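Local coordinates for protein aminotransferase, class I and II (Erwinia tasmaniensis, PDB 5Z0Q) that binds pyridoxal-5'-phosphate as a member of the class I and II aminotransferase family and pairs with a second subunit, at residues A[56-59]-A[63-66]; A[94-99]-A[277-282]. All blocks are in the same frame, centred on the assembly; numbering follows the deposited sequence.

In the fold
Both contacts meet at helix 276-288, though each uses it differently. Contact 2 includes the helix itself, whose Y279 reaches strand 94-97 at the edge of the large sheet; contact 1 packs on L277 and V280 of the same helix through R58, with R58 CG 3.6 Å from L277 CD2. The centres lie about 15 Å apart. Contact 1 is buried at the subunit interface and mixes a guanidinium bound to a backbone carbonyl with apolar packing of F64 on V59; its loop runs on to the PLP of the second subunit's pocket. Contact 2, only partly buried and nearer the chain's centre, is an aromatic pairing whose strand leads to G99 in this chain's own PLP pocket.

Contact 1. Residues A[56-59]-A[63-66]; sequences QQRV and VFGY. With PLP (pyridoxal-5'-phosphate), chain Q.
At the subunit interface the loop that follows helix 49-59 leads away from the helix end, and R58 reaches after it; R58 and V59 meet V63 and F64 there before the chain goes on to Y66 at a PLP site. R58 takes the carbonyl of V63 end-on with both terminal nitrogens: NH2 lies 2.9 Å from V63 O and NH1 3.1 Å from the same O. The oxygen lies in the guanidinium plane, where the N-H groups of both nitrogens can reach it. NH2 approaches nearly along the C=O axis, while NH1 is tilted from the carbonyl plane. With CG opposite the main-chain N (chi1 -174°) and a bend at chi2 (55°), the arginine turns off the helix toward the loop. D23 of the second subunit forms a salt bridge with R58 NH1, which probably balances the buried charge.

F64 lays its ring against R58 and V59 at the helix end. The ring and guanidinium planes are nearly parallel (3° apart) but offset, without stacking; F64 CD1 is 3.9 Å from R58 NH2. Further out, F64 CZ rests 4.1 Å from V59 CG1 and 3.6 Å from V59 O.

Two residues on, Y66 OH donates to PLP O3P at 2.7 Å, the phosphate oxygen lying at the edge of the phenol ring and near its plane. V100 N, V101 N and H207 NE2 of the second subunit bind the same PLP, so Y66 completes a site belonging mainly to the partner chain, as a tyrosine does in related fold type I PLP proteins. Helix 276-288 packs against the contact, R58 touching V276, L277 and V280, and V59 touching L277.

Contact 2. Residues A[94-99]-A[277-282]; sequences LVFLPG and LAYVAA
F96 and Y279 carry this contact between them, as a T-shaped aromatic pair in which the phenol presents its edge to one face of the phenylalanine ring. The centroids are 5.6 Å apart and the planes stand at 85°, close to perpendicular. CE1 of Y279 is the atom that comes over the face, 4.0 Å from F96 CG, and the hydroxyl passes the root of the ring, with Y279 OH 3.6 Å from F96 CG. F96 CB points toward the helix; chi1 of -63° places CG beside the backbone N, and chi2 of -73° turns a face of the ring to the tyrosine.

Within the large PLP-binding domain of the fold type I architecture the pair joins strand 94-97, an outermost strand of the mixed sheet that runs antiparallel to strand 250-253, to helix 276-288. L73 of helix 71-83 packs on both side chains, and A74 on F96. The backbone of F96 is tied separately, its O accepting from R267 NH1.

Beyond the aromatic pair the strand ends in an inverse gamma turn centred on P98, closed by a weak bond from G99 N to L97 O at 3.2 Å. G99 belongs to the PLP pocket and touches PLP, and its carbonyl is bound by S250 OG.

Contact 1. Residues A[56-59]-A[63-66]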
loop_
_atom_site.group_PDB
_atom_site.type_symbol
_atom_site.label_atom_id
_atom_site.label_comp_id
_atom_site.label_asym_id
_atom_site.label_seq_id
_atom_site.Cartn_x
_atom_site.Cartn_y
_atom_site.Cartn_z
ATOM N N GLN A 56 14.342 5.994 13.205
ATOM C CA GLN A 56 15.777 5.729 13.164
ATOM C C GLN A 56 16.125 4.434 13.889
ATOM O O GLN A 56 16.969 3.663 13.418
ATOM C CB GLN A 56 16.548 6.905 13.766
ATOM C CG GLN A 56 16.460 8.198 12.966
ATOM C CD GLN A 56 17.264 8.154 11.679
ATOM O OE1 GLN A 56 17.895 7.148 11.357
ATOM N NE2 GLN A 56 17.249 9.257 10.937
ATOM N N GLN A 57 15.490 4.182 15.037
ATOM C CA GLN A 57 15.725 2.929 15.749
ATOM C C GLN A 57 15.293 1.728 14.920
ATOM O O GLN A 57 15.862 0.638 15.060
ATOM C CB GLN A 57 14.991 2.940 17.090
ATOM C CG GLN A 57 15.609 3.854 18.140
ATOM C CD GLN A 57 16.819 3.234 18.818
ATOM O OE1 GLN A 57 17.002 2.017 18.793
ATOM N NE2 GLN A 57 17.650 4.072 19.428
ATOM N N ARG A 58 14.299 1.905 14.046
ATOM C CA ARG A 58 13.832 0.805 13.212
ATOM C C ARG A 58 14.708 0.610 11.980
ATOM O O ARG A 58 14.907 -0.529 11.543
ATOM C CB ARG A 58 12.379 1.041 12.797
ATOM C CG ARG A 58 11.755 -0.118 12.041
ATOM C CD ARG A 58 11.858 -1.405 12.835
ATOM N NE ARG A 58 11.412 -2.562 12.068
ATOM C CZ ARG A 58 12.175 -3.224 11.204
ATOM N NH1 ARG A 58 11.689 -4.272 10.552
ATOM N NH2 ARG A 58 13.424 -2.834 10.988
ATOM N N VAL A 59 15.233 1.696 11.409
ATOM C CA VAL A 59 16.121 1.564 10.258
ATOM C C VAL A 59 17.469 1.000 10.690
ATOM O O VAL A 59 18.037 0.131 10.018
ATOM C CB VAL A 59 16.275 2.915 9.539
ATOM C CG1 VAL A 59 17.272 2.794 8.398
ATOM C CG2 VAL A 59 14.927 3.397 9.023
ATOM N N VAL A 63 17.107 -5.071 9.348
ATOM C CA VAL A 63 16.335 -6.017 8.551
ATOM C C VAL A 63 14.964 -5.428 8.257
ATOM O O VAL A 63 14.346 -4.794 9.122
ATOM C CB VAL A 63 16.209 -7.374 9.270
ATOM C CG1 VAL A 63 15.832 -8.465 8.278
ATOM C CG2 VAL A 63 17.505 -7.714 9.985
ATOM N N PHE A 64 14.482 -5.641 7.034
ATOM C CA PHE A 64 13.194 -5.126 6.576
ATOM C C PHE A 64 12.407 -6.218 5.859
ATOM O O PHE A 64 11.876 -6.024 4.763
ATOM C CB PHE A 64 13.382 -3.913 5.669
ATOM C CG PHE A 64 14.272 -2.852 6.248
ATOM C CD1 PHE A 64 13.785 -1.950 7.181
ATOM C CD2 PHE A 64 15.598 -2.752 5.855
ATOM C CE1 PHE A 64 14.604 -0.971 7.714
ATOM C CE2 PHE A 64 16.422 -1.776 6.384
ATOM C CZ PHE A 64 15.925 -0.884 7.314
ATOM N N GLY A 65 12.322 -7.392 6.477
ATOM C CA GLY A 65 11.555 -8.487 5.925
ATOM C C GLY A 65 10.064 -8.306 6.144
ATOM O O GLY A 65 9.580 -7.247 6.546
ATOM N N TYR A 66 9.324 -9.379 5.871
ATOM C CA TYR A 66 7.877 -9.352 6.047
ATOM C C TYR A 66 7.520 -9.109 7.508
ATOM O O TYR A 66 8.017 -9.795 8.406
ATOM C CB TYR A 66 7.257 -10.660 5.560
ATOM C CG TYR A 66 7.276 -10.816 4.058
ATOM C CD1 TYR A 66 6.331 -10.180 3.261
ATOM C CD2 TYR A 66 8.239 -11.598 3.436
ATOM C CE1 TYR A 66 6.345 -10.319 1.885
ATOM C CE2 TYR A 66 8.261 -11.744 2.062
ATOM C CZ TYR A 66 7.312 -11.101 1.292
ATOM O OH TYR A 66 7.328 -11.241 -0.076
HETATM N N1 PLP Q . 6.017 -13.225 -6.446
HETATM C C2 PLP Q . 6.603 -14.449 -6.190
HETATM C C2A PLP Q . 6.654 -15.499 -7.259
HETATM C C3 PLP Q . 7.147 -14.711 -4.938
HETATM O O3 PLP Q . 7.728 -15.927 -4.686
HETATM C C4 PLP Q . 7.103 -13.742 -3.944
HETATM C C4A PLP Q . 7.886 -13.938 -2.679
HETATM C C5 PLP Q . 6.511 -12.510 -4.207
HETATM C C6 PLP Q . 5.969 -12.257 -5.463
HETATM C C5A PLP Q . 6.463 -11.457 -3.122
HETATM O O4P PLP Q . 5.719 -10.329 -3.529
HETATM P P PLP Q . 5.618 -9.034 -2.573
HETATM O O1P PLP Q . 4.380 -8.241 -2.920
HETATM O O2P PLP Q . 6.849 -8.178 -2.778
HETATM O O3P PLP Q . 5.547 -9.474 -1.130
#

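Contact 2. Residues A[94-99]-A[277-282]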
loop_
_atom_site.group_PDB
_atom_site.type_symbol
_atom_site.label_atom_id
_atom_site.label_comp_id
_atom_site.label_asym_id
_atom_site.label_seq_id
_atom_site.Cartn_x
_atom_site.Cartn_y
_atom_site.Cartn_z
ATOM N N LEU A 94 -10.426 -3.772 14.635
ATOM C CA LEU A 94 -9.473 -2.999 13.855
ATOM C C LEU A 94 -9.045 -3.747 12.599
ATOM O O LEU A 94 -8.861 -4.968 12.613
ATOM C CB LEU A 94 -8.245 -2.662 14.703
ATOM C CG LEU A 94 -8.514 -1.850 15.971
ATOM C CD1 LEU A 94 -7.223 -1.589 16.725
ATOM C CD2 LEU A 94 -9.210 -0.543 15.632
ATOM N N VAL A 95 -8.896 -2.999 11.507
ATOM C CA VAL A 95 -8.341 -3.499 10.252
ATOM C C VAL A 95 -7.385 -2.427 9.746
ATOM O O VAL A 95 -7.817 -1.321 9.404
ATOM C CB VAL A 95 -9.418 -3.803 9.199
ATOM C CG1 VAL A 95 -8.771 -4.213 7.887
ATOM C CG2 VAL A 95 -10.360 -4.893 9.687
ATOM N N PHE A 96 -6.093 -2.743 9.702
ATOM C CA PHE A 96 -5.091 -1.765 9.306
ATOM C C PHE A 96 -4.975 -1.689 7.789
ATOM O O PHE A 96 -5.021 -2.708 7.094
ATOM C CB PHE A 96 -3.738 -2.111 9.926
ATOM C CG PHE A 96 -3.737 -2.077 11.428
ATOM C CD1 PHE A 96 -3.783 -0.869 12.106
ATOM C CD2 PHE A 96 -3.692 -3.250 12.161
ATOM C CE1 PHE A 96 -3.786 -0.832 13.488
ATOM C CE2 PHE A 96 -3.693 -3.222 13.544
ATOM C CZ PHE A 96 -3.739 -2.012 14.208
ATOM N N LEU A 97 -4.821 -0.472 7.280
ATOM C CA LEU A 97 -4.828 -0.199 5.852
ATOM C C LEU A 97 -3.688 0.745 5.504
ATOM O O LEU A 97 -3.238 1.521 6.357
ATOM C CB LEU A 97 -6.162 0.427 5.411
ATOM C CG LEU A 97 -7.423 -0.410 5.626
ATOM C CD1 LEU A 97 -8.654 0.482 5.639
ATOM C CD2 LEU A 97 -7.542 -1.476 4.549
ATOM N N PRO A 98 -3.194 0.697 4.260
ATOM C CA PRO A 98 -2.166 1.657 3.804
ATOM C C PRO A 98 -2.780 2.921 3.204
ATOM O O PRO A 98 -2.654 3.219 2.008
ATOM C CB PRO A 98 -1.390 0.834 2.775
ATOM C CG PRO A 98 -2.439 -0.040 2.167
ATOM C CD PRO A 98 -3.413 -0.377 3.275
ATOM N N GLY A 99 -3.461 3.688 4.046
ATOM C CA GLY A 99 -4.118 4.911 3.628
ATOM C C GLY A 99 -5.590 4.916 3.993
ATOM O O GLY A 99 -6.158 3.925 4.449
ATOM N N LEU A 277 7.908 0.417 8.223
ATOM C CA LEU A 277 8.278 1.688 8.834
ATOM C C LEU A 277 7.063 2.553 9.141
ATOM O O LEU A 277 7.113 3.376 10.062
ATOM C CB LEU A 277 9.245 2.444 7.922
ATOM C CG LEU A 277 10.569 1.733 7.632
ATOM C CD1 LEU A 277 11.361 2.472 6.571
ATOM C CD2 LEU A 277 11.387 1.599 8.903
ATOM N N ALA A 278 5.970 2.386 8.393
ATOM C CA ALA A 278 4.771 3.176 8.654
ATOM C C ALA A 278 4.130 2.801 9.983
ATOM O O ALA A 278 3.566 3.666 10.663
ATOM C CB ALA A 278 3.771 3.005 7.511
ATOM N N TYR A 279 4.199 1.524 10.365
ATOM C CA TYR A 279 3.693 1.114 11.670
ATOM C C TYR A 279 4.464 1.789 12.796
ATOM O O TYR A 279 3.877 2.194 13.806
ATOM C CB TYR A 279 3.772 -0.405 11.810
ATOM C CG TYR A 279 2.567 -1.150 11.283
ATOM C CD1 TYR A 279 1.283 -0.656 11.471
ATOM C CD2 TYR A 279 2.714 -2.350 10.601
ATOM C CE1 TYR A 279 0.178 -1.337 10.993
ATOM C CE2 TYR A 279 1.617 -3.037 10.119
ATOM C CZ TYR A 279 0.354 -2.528 10.319
ATOM O OH TYR A 279 -0.738 -3.212 9.838
ATOM N N VAL A 280 5.783 1.918 12.638
ATOM C CA VAL A 280 6.611 2.492 13.694
ATOM C C VAL A 280 6.296 3.970 13.881
ATOM O O VAL A 280 6.236 4.470 15.011
ATOM C CB VAL A 280 8.101 2.260 13.380
ATOM C CG1 VAL A 280 8.979 2.951 14.407
ATOM C CG2 VAL A 280 8.406 0.770 13.337
ATOM N N ALA A 281 6.077 4.694 12.781
ATOM C CA ALA A 281 5.798 6.122 12.886
ATOM C C ALA A 281 4.406 6.377 13.447
ATOM O O ALA A 281 4.218 7.285 14.266
ATOM C CB ALA A 281 5.958 6.788 11.521
ATOM N N ALA A 282 3.415 5.587 13.023
ATOM C CA ALA A 282 2.054 5.789 13.505
ATOM C C ALA A 282 1.940 5.480 14.993
ATOM O O ALA A 282 1.175 6.136 15.710
ATOM C CB ALA A 282 1.078 4.929 12.703
#